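Long-range contacts in phosphothreonine lyase ospF (Shigella flexneri, PDB 3I0U), which removes phosphate from phosphothreonine by elimination rather than hydrolysis, as a secreted type III effector that probably acts on kinases of the host cell: residues A[60-65]-A[113-118]; A[107-112]-A[132-137]; A[167-172]-A[184-189]. All coordinates share one frame; numbering follows the deposited sequence.

Contact 1. Residues A[60-65]-A[113-118]; sequences GDVFIH and KITDMN
Lys113 lays its aliphatic arm and ammonium group over one face of the Phe63 ring. CE sits almost on the ring normal, 3.6 Å from the ring centroid, in a CH-pi contact; NZ reaches on toward the CD2-CE2 side, 3.7 Å from the centroid and 20° off the normal, as a cation-pi partner. Lys113 CG stands between its own backbone N and carbonyl carbon (chi1 73°), and the extended chain beyond it reaches across the ring. The opposite face of the phenyl ring takes CG1 of Val62 near its rim, so the ring is sandwiched between a methyl and the lysine arm. The lysine also runs beside His65, the two side chains pointing the same way, with His65 CE1 3.6 Å from Lys113 CD. The imidazole is held in turn by Asp61: NE2 donates almost in its ring plane to the syn lone pair of OD2, at 3.1 Å. On the other sheet face Ile64 and Ile114 meet, CB of Ile64 lying 4.1 Å from CG2 of Ile114, and helix 39-44 covers both. Further along, Ile64 CD1 rests 3.8 Å from CB of Asp116. The carboxylate of Asp116 has its own partners: OD2 takes the amide ND2 of Asn118, while OD1 pairs with Arg119 and Asn57. Backbone bonds join Ile64 and Ile114 in both directions, and Asp116 N donates to Val62 O (2.8 Å, 169° at the hydrogen), just outside the regular strands, Val62 before one and Asp116 after the other. The pairing, with Ile64 and Ile114 hydrogen-bonded between the non-hydrogen-bonded pairs Phe63-Thr115 and His65-Lys113, is that of adjacent antiparallel strands, here 63-68 and 111-115 of the seven-stranded sheet.

Contact 2. Residues A[107-112]-A[132-137]; sequences SPIDKW and FTLYVK
The Lys111 side chain overlaps the ring of Tyr135, crossing it obliquely so that CE lies over one face, 4.0 Å above the plane and toward the rim. Its CG touches the same side of the ring, 3.7 Å from Tyr135 CD2. Lys111 CG is anti to the backbone N (chi1 172°), which carries the arm out across the ring; the ammonium group ends too far from the ring for more than a weak attraction. CG2 of Thr133, two residues back on the same strand, packs against the opposite face of the phenol ring, again near the rim. In the backbone, Tyr135 N donates to Lys111 O at 3.0 Å and 162°. Here strand 111-115 starts along its antiparallel neighbour 132-137 within the central sheet, and Trp112 and Leu134 form the following non-hydrogen-bonded pair, with their side chains on the face opposite that of Tyr135. On that face Trp112 CB lies 3.8 Å from Leu134 CD1, while the indole turns away from strand 132-137 to meet the rings of Phe103, edge-to-face, and Phe53. Ile109, in the loop leading into the strand, points toward Leu134 and crosses it at about a right angle, its CG2 4.0 Å from Leu134 CG. The other branch of Ile109 reaches Val136: Ile109 CD1 lies 4.2 Å from Val136 CG2. An ST turn shapes the loop: Ser107 OG accepts from Ile109 N at 3.1 Å. Pro108, within this turn, packs on helix 147-166. The carboxylate of Asp110 is held outside the two segments: OD1 in a salt bridge with Arg68, OD2 accepting from the backbone N-H groups of Gln72 and Ser73.

Contact 3. Residues A[167-172]-A[184-189]; sequences SKIAPG and WKYVSY
One hydrogen bond ties the segments: the Tyr186 hydroxyl donates to the backbone carbonyl of Ile169, OH to O 2.6 Å, from a position tilted 15° out of the carbonyl plane. The carbonyl meets the phenol at its edge, near the ring plane. Tyr186 CG stands beside its own backbone N and anti to the carbonyl carbon (chi1 -51°), and the ring is thereby carried across to the loop at 169-171.

Apolar contacts gather along one edge of the ring, at CE1. Ile169 crosses the tyrosine at about a right angle and brings CG2 to 4.0 Å from Tyr186 CE1. Pro171 approaches obliquely, and its CD comes equally near, 4.0 Å from the same CE1. The pyrrolidine also touches main chain, with Pro171 CB 3.4 Å from Lys185 O, a carbonyl that accepts a hydrogen bond from the Tyr174 hydroxyl. Ile169 also packs on Leu93 and Ile97 of helix 91-102, and Tyr186 on Leu164 and Ile84.

Backbone polar groups on both sides are fixed by other parts of the fold. Glu161, on helix 147-166, accepts from the N-H groups of Lys185, Tyr186 and Val187, whereas Ala170 N donates to Gln90 OE1. Lys168, with positive phi, is the C-prime residue of a Schellman motif that ends helix 147-166. Tyr186 bonds to the chain just past this helix terminus, joining it to the approach to edge strand 187-191.

How the contacts relate
Contacts 1 and 2 share strand 111-115, pairing it with 63-68 on one side and 132-137 on the other, and they touch where Lys113 N probably bonds to Thr133 O and Ile114 CD1 packs on Phe132 CZ. Contact 2 lies near the centre of the chain, about 4 Å from it between centres, and is mostly buried; contacts 1 and 3 are more peripheral and partly buried. In both sheet contacts a lysine lies over an aromatic ring on one face of the sheet, while apolar side chains pack on the other. Contact 3, about 17 Å from contact 2 between centres, reaches the same sheet at edge strand 187-191 and relies on a tyrosine hydroxyl bonding to loop backbone, without strand pairing between its segments.

Contact 1. Residues A[60-65]-A[113-118]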
loop_
_atom_site.group_PDB
_atom_site.type_symbol
_atom_site.label_atom_id
_atom_site.label_comp_id
_atom_site.label_asym_id
_atom_site.label_seq_id
_atom_site.Cartn_x
_atom_site.Cartn_y
_atom_site.Cartn_z
ATOM N N GLY A 60 12.332 16.580 7.770
ATOM C CA GLY A 60 12.992 16.456 6.478
ATOM C C GLY A 60 12.054 16.220 5.316
ATOM O O GLY A 60 12.379 16.547 4.175
ATOM N N ASP A 61 10.878 15.633 5.593
ATOM C CA ASP A 61 9.858 15.680 4.570
ATOM C C ASP A 61 8.446 15.746 5.140
ATOM O O ASP A 61 8.238 15.610 6.354
ATOM C CB ASP A 61 10.004 14.480 3.607
ATOM C CG ASP A 61 9.770 13.118 4.279
ATOM O OD1 ASP A 61 9.467 12.994 5.506
ATOM O OD2 ASP A 61 9.887 12.141 3.530
ATOM N N VAL A 62 7.479 15.841 4.229
ATOM C CA VAL A 62 6.101 16.097 4.569
ATOM C C VAL A 62 5.358 14.804 4.986
ATOM O O VAL A 62 4.140 14.828 5.214
ATOM C CB VAL A 62 5.385 16.905 3.411
ATOM C CG1 VAL A 62 5.200 16.067 2.156
ATOM C CG2 VAL A 62 4.028 17.430 3.855
ATOM N N PHE A 63 6.099 13.698 5.131
ATOM C CA PHE A 63 5.490 12.374 5.385
ATOM C C PHE A 63 5.729 11.805 6.759
ATOM O O PHE A 63 6.637 12.195 7.470
ATOM C CB PHE A 63 5.917 11.353 4.325
ATOM C CG PHE A 63 5.541 11.764 2.939
ATOM C CD1 PHE A 63 4.224 11.602 2.492
ATOM C CD2 PHE A 63 6.493 12.364 2.095
ATOM C CE1 PHE A 63 3.842 12.010 1.218
ATOM C CE2 PHE A 63 6.133 12.797 0.819
ATOM C CZ PHE A 63 4.792 12.609 0.367
ATOM N N ILE A 64 4.842 10.911 7.152
ATOM C CA ILE A 64 5.003 10.161 8.379
ATOM C C ILE A 64 5.198 8.737 7.912
ATOM O O ILE A 64 4.305 8.183 7.282
ATOM C CB ILE A 64 3.735 10.240 9.234
ATOM C CG1 ILE A 64 3.489 11.712 9.646
ATOM C CG2 ILE A 64 3.887 9.323 10.474
ATOM C CD1 ILE A 64 2.071 11.974 9.917
ATOM N N HIS A 65 6.367 8.175 8.223
ATOM C CA HIS A 65 6.800 6.873 7.727
ATOM C C HIS A 65 6.472 5.757 8.708
ATOM O O HIS A 65 6.574 5.932 9.908
ATOM C CB HIS A 65 8.306 6.881 7.413
ATOM C CG HIS A 65 8.679 7.824 6.322
ATOM N ND1 HIS A 65 8.703 7.449 5.002
ATOM C CD2 HIS A 65 9.010 9.143 6.348
ATOM C CE1 HIS A 65 9.055 8.488 4.261
ATOM N NE2 HIS A 65 9.235 9.531 5.051
ATOM N N LYS A 113 3.982 5.183 3.944
ATOM C CA LYS A 113 4.004 6.546 4.515
ATOM C C LYS A 113 2.672 7.267 4.260
ATOM O O LYS A 113 1.870 6.872 3.420
ATOM C CB LYS A 113 5.193 7.368 4.001
ATOM C CG LYS A 113 5.012 7.795 2.566
ATOM C CD LYS A 113 6.344 8.142 1.867
ATOM C CE LYS A 113 5.937 8.799 0.555
ATOM N NZ LYS A 113 7.064 9.544 -0.015
ATOM N N ILE A 114 2.451 8.332 5.010
ATOM C CA ILE A 114 1.271 9.155 4.839
ATOM C C ILE A 114 1.623 10.627 5.023
ATOM O O ILE A 114 2.391 10.988 5.929
ATOM C CB ILE A 114 0.104 8.702 5.753
ATOM C CG1 ILE A 114 -1.165 9.530 5.463
ATOM C CG2 ILE A 114 0.509 8.764 7.231
ATOM C CD1 ILE A 114 -2.393 9.116 6.211
ATOM N N THR A 115 1.111 11.459 4.123
ATOM C CA THR A 115 1.215 12.921 4.212
ATOM C C THR A 115 0.724 13.410 5.551
ATOM O O THR A 115 -0.299 12.946 6.040
ATOM C CB THR A 115 0.389 13.555 3.092
ATOM O OG1 THR A 115 0.829 12.993 1.860
ATOM C CG2 THR A 115 0.597 15.001 2.993
ATOM N N ASP A 116 1.495 14.317 6.140
ATOM C CA ASP A 116 1.181 15.035 7.363
ATOM C C ASP A 116 0.436 16.312 6.955
ATOM O O ASP A 116 1.053 17.375 6.742
ATOM C CB ASP A 116 2.502 15.308 8.120
ATOM C CG ASP A 116 2.331 16.083 9.455
ATOM O OD1 ASP A 116 3.384 16.243 10.134
ATOM O OD2 ASP A 116 1.214 16.545 9.827
ATOM N N MET A 117 -0.896 16.201 6.891
ATOM C CA MET A 117 -1.835 17.307 6.592
ATOM C C MET A 117 -1.576 18.682 7.202
ATOM O O MET A 117 -2.170 19.643 6.737
ATOM C CB MET A 117 -3.265 16.927 6.969
ATOM C CG MET A 117 -3.945 15.918 6.087
ATOM S SD MET A 117 -3.060 15.724 4.513
ATOM C CE MET A 117 -3.872 16.902 3.436
ATOM N N ASN A 118 -0.712 18.769 8.223
ATOM C CA ASN A 118 -0.328 20.049 8.878
ATOM C C ASN A 118 0.914 20.674 8.273
ATOM O O ASN A 118 1.100 21.858 8.343
ATOM C CB ASN A 118 -0.054 19.844 10.377
ATOM C CG ASN A 118 -1.141 19.028 11.066
ATOM O OD1 ASN A 118 -2.156 19.580 11.474
ATOM N ND2 ASN A 118 -0.938 17.690 11.176
#

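Contact 2. Residues A[107-112]-A[132-137]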
loop_
_atom_site.group_PDB
_atom_site.type_symbol
_atom_site.label_atom_id
_atom_site.label_comp_id
_atom_site.label_asym_id
_atom_site.label_seq_id
_atom_site.Cartn_x
_atom_site.Cartn_y
_atom_site.Cartn_z
ATOM N N SER A 107 -0.860 -7.867 7.079
ATOM C CA SER A 107 -0.663 -7.011 5.918
ATOM C C SER A 107 0.590 -7.438 5.166
ATOM O O SER A 107 1.551 -7.829 5.783
ATOM C CB SER A 107 -0.573 -5.571 6.351
ATOM O OG SER A 107 -0.027 -4.791 5.300
ATOM N N PRO A 108 0.565 -7.412 3.827
ATOM C CA PRO A 108 1.793 -7.728 3.071
ATOM C C PRO A 108 2.700 -6.484 2.809
ATOM O O PRO A 108 3.657 -6.569 2.018
ATOM C CB PRO A 108 1.243 -8.268 1.739
ATOM C CG PRO A 108 -0.028 -7.516 1.534
ATOM C CD PRO A 108 -0.568 -7.119 2.927
ATOM N N ILE A 109 2.407 -5.357 3.458
ATOM C CA ILE A 109 3.118 -4.132 3.194
ATOM C C ILE A 109 3.990 -3.844 4.405
ATOM O O ILE A 109 3.475 -3.529 5.458
ATOM C CB ILE A 109 2.107 -2.970 2.880
ATOM C CG1 ILE A 109 1.213 -3.327 1.683
ATOM C CG2 ILE A 109 2.776 -1.651 2.620
ATOM C CD1 ILE A 109 1.972 -3.679 0.360
ATOM N N ASP A 110 5.305 -3.970 4.265
ATOM C CA ASP A 110 6.219 -3.734 5.372
ATOM C C ASP A 110 6.582 -2.274 5.603
ATOM O O ASP A 110 6.988 -1.922 6.709
ATOM C CB ASP A 110 7.479 -4.565 5.177
ATOM C CG ASP A 110 7.223 -6.057 5.351
ATOM O OD1 ASP A 110 6.428 -6.457 6.241
ATOM O OD2 ASP A 110 7.827 -6.845 4.604
ATOM N N LYS A 111 6.434 -1.444 4.568
ATOM C CA LYS A 111 6.779 -0.006 4.609
ATOM C C LYS A 111 5.653 0.825 3.945
ATOM O O LYS A 111 5.230 0.533 2.817
ATOM C CB LYS A 111 8.170 0.255 3.991
ATOM C CG LYS A 111 8.586 1.711 3.792
ATOM C CD LYS A 111 10.098 1.910 3.402
ATOM C CE LYS A 111 10.354 3.321 2.829
ATOM N NZ LYS A 111 11.613 4.065 3.327
ATOM N N TRP A 112 5.114 1.808 4.668
ATOM C CA TRP A 112 4.241 2.799 4.057
ATOM C C TRP A 112 4.547 4.171 4.591
ATOM O O TRP A 112 5.314 4.325 5.562
ATOM C CB TRP A 112 2.763 2.460 4.202
ATOM C CG TRP A 112 2.315 1.979 5.569
ATOM C CD1 TRP A 112 2.348 0.707 6.035
ATOM C CD2 TRP A 112 1.751 2.774 6.625
ATOM N NE1 TRP A 112 1.872 0.650 7.320
ATOM C CE2 TRP A 112 1.465 1.894 7.703
ATOM C CE3 TRP A 112 1.454 4.143 6.768
ATOM C CZ2 TRP A 112 0.923 2.341 8.930
ATOM C CZ3 TRP A 112 0.913 4.580 7.973
ATOM C CH2 TRP A 112 0.667 3.684 9.044
ATOM N N PHE A 132 -1.277 8.416 0.797
ATOM C CA PHE A 132 -0.708 7.172 1.325
ATOM C C PHE A 132 0.121 6.587 0.206
ATOM O O PHE A 132 -0.336 6.587 -0.940
ATOM C CB PHE A 132 -1.784 6.097 1.629
ATOM C CG PHE A 132 -2.847 6.502 2.632
ATOM C CD1 PHE A 132 -2.918 5.861 3.861
ATOM C CD2 PHE A 132 -3.806 7.486 2.327
ATOM C CE1 PHE A 132 -3.928 6.221 4.807
ATOM C CE2 PHE A 132 -4.805 7.878 3.249
ATOM C CZ PHE A 132 -4.879 7.255 4.487
ATOM N N THR A 133 1.315 6.081 0.532
ATOM C CA THR A 133 2.154 5.338 -0.398
ATOM C C THR A 133 2.419 4.033 0.294
ATOM O O THR A 133 2.712 4.029 1.493
ATOM C CB THR A 133 3.475 5.993 -0.707
ATOM O OG1 THR A 133 3.248 7.346 -1.115
ATOM C CG2 THR A 133 4.167 5.267 -1.842
ATOM N N LEU A 134 2.265 2.941 -0.469
ATOM C CA LEU A 134 2.438 1.582 -0.017
ATOM C C LEU A 134 3.574 0.915 -0.801
ATOM O O LEU A 134 3.440 0.673 -1.987
ATOM C CB LEU A 134 1.128 0.809 -0.240
ATOM C CG LEU A 134 0.068 0.742 0.882
ATOM C CD1 LEU A 134 -0.116 2.022 1.695
ATOM C CD2 LEU A 134 -1.234 0.348 0.333
ATOM N N TYR A 135 4.681 0.590 -0.143
ATOM C CA TYR A 135 5.843 0.024 -0.840
ATOM C C TYR A 135 5.876 -1.481 -0.801
ATOM O O TYR A 135 5.785 -2.088 0.275
ATOM C CB TYR A 135 7.129 0.555 -0.250
ATOM C CG TYR A 135 7.254 2.054 -0.324
ATOM C CD1 TYR A 135 7.792 2.679 -1.471
ATOM C CD2 TYR A 135 6.836 2.856 0.741
ATOM C CE1 TYR A 135 7.898 4.065 -1.551
ATOM C CE2 TYR A 135 6.975 4.273 0.684
ATOM C CZ TYR A 135 7.495 4.847 -0.453
ATOM O OH TYR A 135 7.596 6.203 -0.506
ATOM N N VAL A 136 5.988 -2.084 -1.986
ATOM C CA VAL A 136 6.089 -3.517 -2.136
ATOM C C VAL A 136 7.568 -3.906 -2.210
ATOM O O VAL A 136 8.316 -3.387 -3.046
ATOM C CB VAL A 136 5.368 -3.995 -3.422
ATOM C CG1 VAL A 136 5.520 -5.478 -3.600
ATOM C CG2 VAL A 136 3.923 -3.670 -3.380
ATOM N N LYS A 137 7.979 -4.810 -1.327
ATOM C CA LYS A 137 9.302 -5.419 -1.397
ATOM C C LYS A 137 9.249 -6.873 -1.814
ATOM O O LYS A 137 8.253 -7.550 -1.649
ATOM C CB LYS A 137 10.138 -5.246 -0.107
ATOM C CG LYS A 137 9.498 -4.572 1.084
ATOM C CD LYS A 137 10.511 -3.674 1.798
ATOM C CE LYS A 137 10.548 -2.230 1.203
ATOM N NZ LYS A 137 11.918 -1.542 1.261
#

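Contact 3. Residues A[167-172]-A[184-189]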
loop_
_atom_site.group_PDB
_atom_site.type_symbol
_atom_site.label_atom_id
_atom_site.label_comp_id
_atom_site.label_asym_id
_atom_site.label_seq_id
_atom_site.Cartn_x
_atom_site.Cartn_y
_atom_site.Cartn_z
ATOM N N SER A 167 -17.486 3.186 3.787
ATOM C CA SER A 167 -17.646 4.367 4.633
ATOM C C SER A 167 -17.879 5.638 3.805
ATOM O O SER A 167 -17.901 6.734 4.357
ATOM C CB SER A 167 -16.454 4.558 5.557
ATOM O OG SER A 167 -16.082 3.335 6.210
ATOM N N LYS A 168 -18.094 5.473 2.493
ATOM C CA LYS A 168 -18.418 6.554 1.535
ATOM C C LYS A 168 -17.415 7.696 1.534
ATOM O O LYS A 168 -17.768 8.813 1.470
ATOM C CB LYS A 168 -19.868 7.017 1.675
ATOM C CG LYS A 168 -20.825 6.052 0.993
ATOM C CD LYS A 168 -22.312 6.342 1.096
ATOM C CE LYS A 168 -23.077 4.990 0.936
ATOM N NZ LYS A 168 -24.566 5.014 1.204
ATOM N N ILE A 169 -16.148 7.352 1.633
ATOM C CA ILE A 169 -15.040 8.261 1.555
ATOM C C ILE A 169 -14.850 8.819 0.143
ATOM O O ILE A 169 -14.934 8.081 -0.833
ATOM C CB ILE A 169 -13.761 7.521 1.995
ATOM C CG1 ILE A 169 -13.867 7.097 3.468
ATOM C CG2 ILE A 169 -12.501 8.346 1.718
ATOM C CD1 ILE A 169 -14.037 8.244 4.498
ATOM N N ALA A 170 -14.591 10.122 0.030
ATOM C CA ALA A 170 -14.389 10.758 -1.262
ATOM C C ALA A 170 -12.975 10.469 -1.739
ATOM O O ALA A 170 -12.003 10.668 -0.972
ATOM C CB ALA A 170 -14.586 12.208 -1.164
ATOM N N PRO A 171 -12.840 9.985 -3.000
ATOM C CA PRO A 171 -11.554 9.871 -3.674
ATOM C C PRO A 171 -10.901 11.219 -3.943
ATOM O O PRO A 171 -11.574 12.203 -4.106
ATOM C CB PRO A 171 -11.920 9.203 -5.001
ATOM C CG PRO A 171 -13.345 9.546 -5.224
ATOM C CD PRO A 171 -13.936 9.494 -3.856
ATOM N N GLY A 172 -9.581 11.253 -3.971
ATOM C CA GLY A 172 -8.869 12.472 -4.295
ATOM C C GLY A 172 -8.359 12.373 -5.701
ATOM O O GLY A 172 -8.925 11.677 -6.529
ATOM N N TRP A 184 -10.875 0.456 -9.438
ATOM C CA TRP A 184 -10.224 1.036 -8.263
ATOM C C TRP A 184 -10.631 2.465 -8.199
ATOM O O TRP A 184 -10.468 3.213 -9.168
ATOM C CB TRP A 184 -8.722 0.953 -8.286
ATOM C CG TRP A 184 -8.147 -0.402 -8.296
ATOM C CD1 TRP A 184 -8.813 -1.623 -8.199
ATOM C CD2 TRP A 184 -6.765 -0.714 -8.390
ATOM N NE1 TRP A 184 -7.922 -2.651 -8.262
ATOM C CE2 TRP A 184 -6.656 -2.134 -8.380
ATOM C CE3 TRP A 184 -5.598 0.064 -8.515
ATOM C CZ2 TRP A 184 -5.418 -2.791 -8.479
ATOM C CZ3 TRP A 184 -4.371 -0.589 -8.628
ATOM C CH2 TRP A 184 -4.293 -2.005 -8.605
ATOM N N LYS A 185 -11.191 2.841 -7.052
ATOM C CA LYS A 185 -11.686 4.198 -6.856
ATOM C C LYS A 185 -10.715 5.057 -6.046
ATOM O O LYS A 185 -10.715 6.282 -6.175
ATOM C CB LYS A 185 -13.120 4.197 -6.320
ATOM C CG LYS A 185 -14.149 3.751 -7.422
ATOM C CD LYS A 185 -15.655 3.668 -6.989
ATOM C CE LYS A 185 -16.243 5.085 -6.581
ATOM N NZ LYS A 185 -17.707 5.259 -6.906
ATOM N N TYR A 186 -9.842 4.403 -5.282
ATOM C CA TYR A 186 -8.919 5.094 -4.388
ATOM C C TYR A 186 -7.461 4.711 -4.673
ATOM O O TYR A 186 -6.572 5.558 -4.593
ATOM C CB TYR A 186 -9.256 4.775 -2.930
ATOM C CG TYR A 186 -10.702 4.990 -2.557
ATOM C CD1 TYR A 186 -11.132 6.222 -2.106
ATOM C CD2 TYR A 186 -11.656 3.940 -2.661
ATOM C CE1 TYR A 186 -12.449 6.443 -1.773
ATOM C CE2 TYR A 186 -12.984 4.153 -2.335
ATOM C CZ TYR A 186 -13.373 5.407 -1.872
ATOM O OH TYR A 186 -14.682 5.631 -1.521
ATOM N N VAL A 187 -7.217 3.445 -5.022
ATOM C CA VAL A 187 -5.848 2.927 -5.185
ATOM C C VAL A 187 -5.311 3.162 -6.608
ATOM O O VAL A 187 -6.076 3.139 -7.573
ATOM C CB VAL A 187 -5.788 1.432 -4.710
ATOM C CG1 VAL A 187 -4.394 0.776 -4.865
ATOM C CG2 VAL A 187 -6.201 1.362 -3.269
ATOM N N SER A 188 -4.017 3.451 -6.735
ATOM C CA SER A 188 -3.395 3.522 -8.054
ATOM C C SER A 188 -1.974 2.991 -8.003
ATOM O O SER A 188 -1.405 2.902 -6.935
ATOM C CB SER A 188 -3.469 4.922 -8.647
ATOM O OG SER A 188 -2.767 5.834 -7.845
ATOM N N TYR A 189 -1.421 2.602 -9.148
ATOM C CA TYR A 189 -0.133 1.934 -9.181
ATOM C C TYR A 189 0.952 2.703 -9.940
ATOM O O TYR A 189 0.690 3.291 -11.002
ATOM C CB TYR A 189 -0.287 0.535 -9.799
ATOM C CG TYR A 189 1.020 -0.136 -10.203
ATOM C CD1 TYR A 189 1.866 -0.724 -9.247
ATOM C CD2 TYR A 189 1.415 -0.178 -11.558
ATOM C CE1 TYR A 189 3.084 -1.344 -9.635
ATOM C CE2 TYR A 189 2.626 -0.788 -11.957
ATOM C CZ TYR A 189 3.446 -1.369 -10.997
ATOM O OH TYR A 189 4.613 -1.947 -11.415
#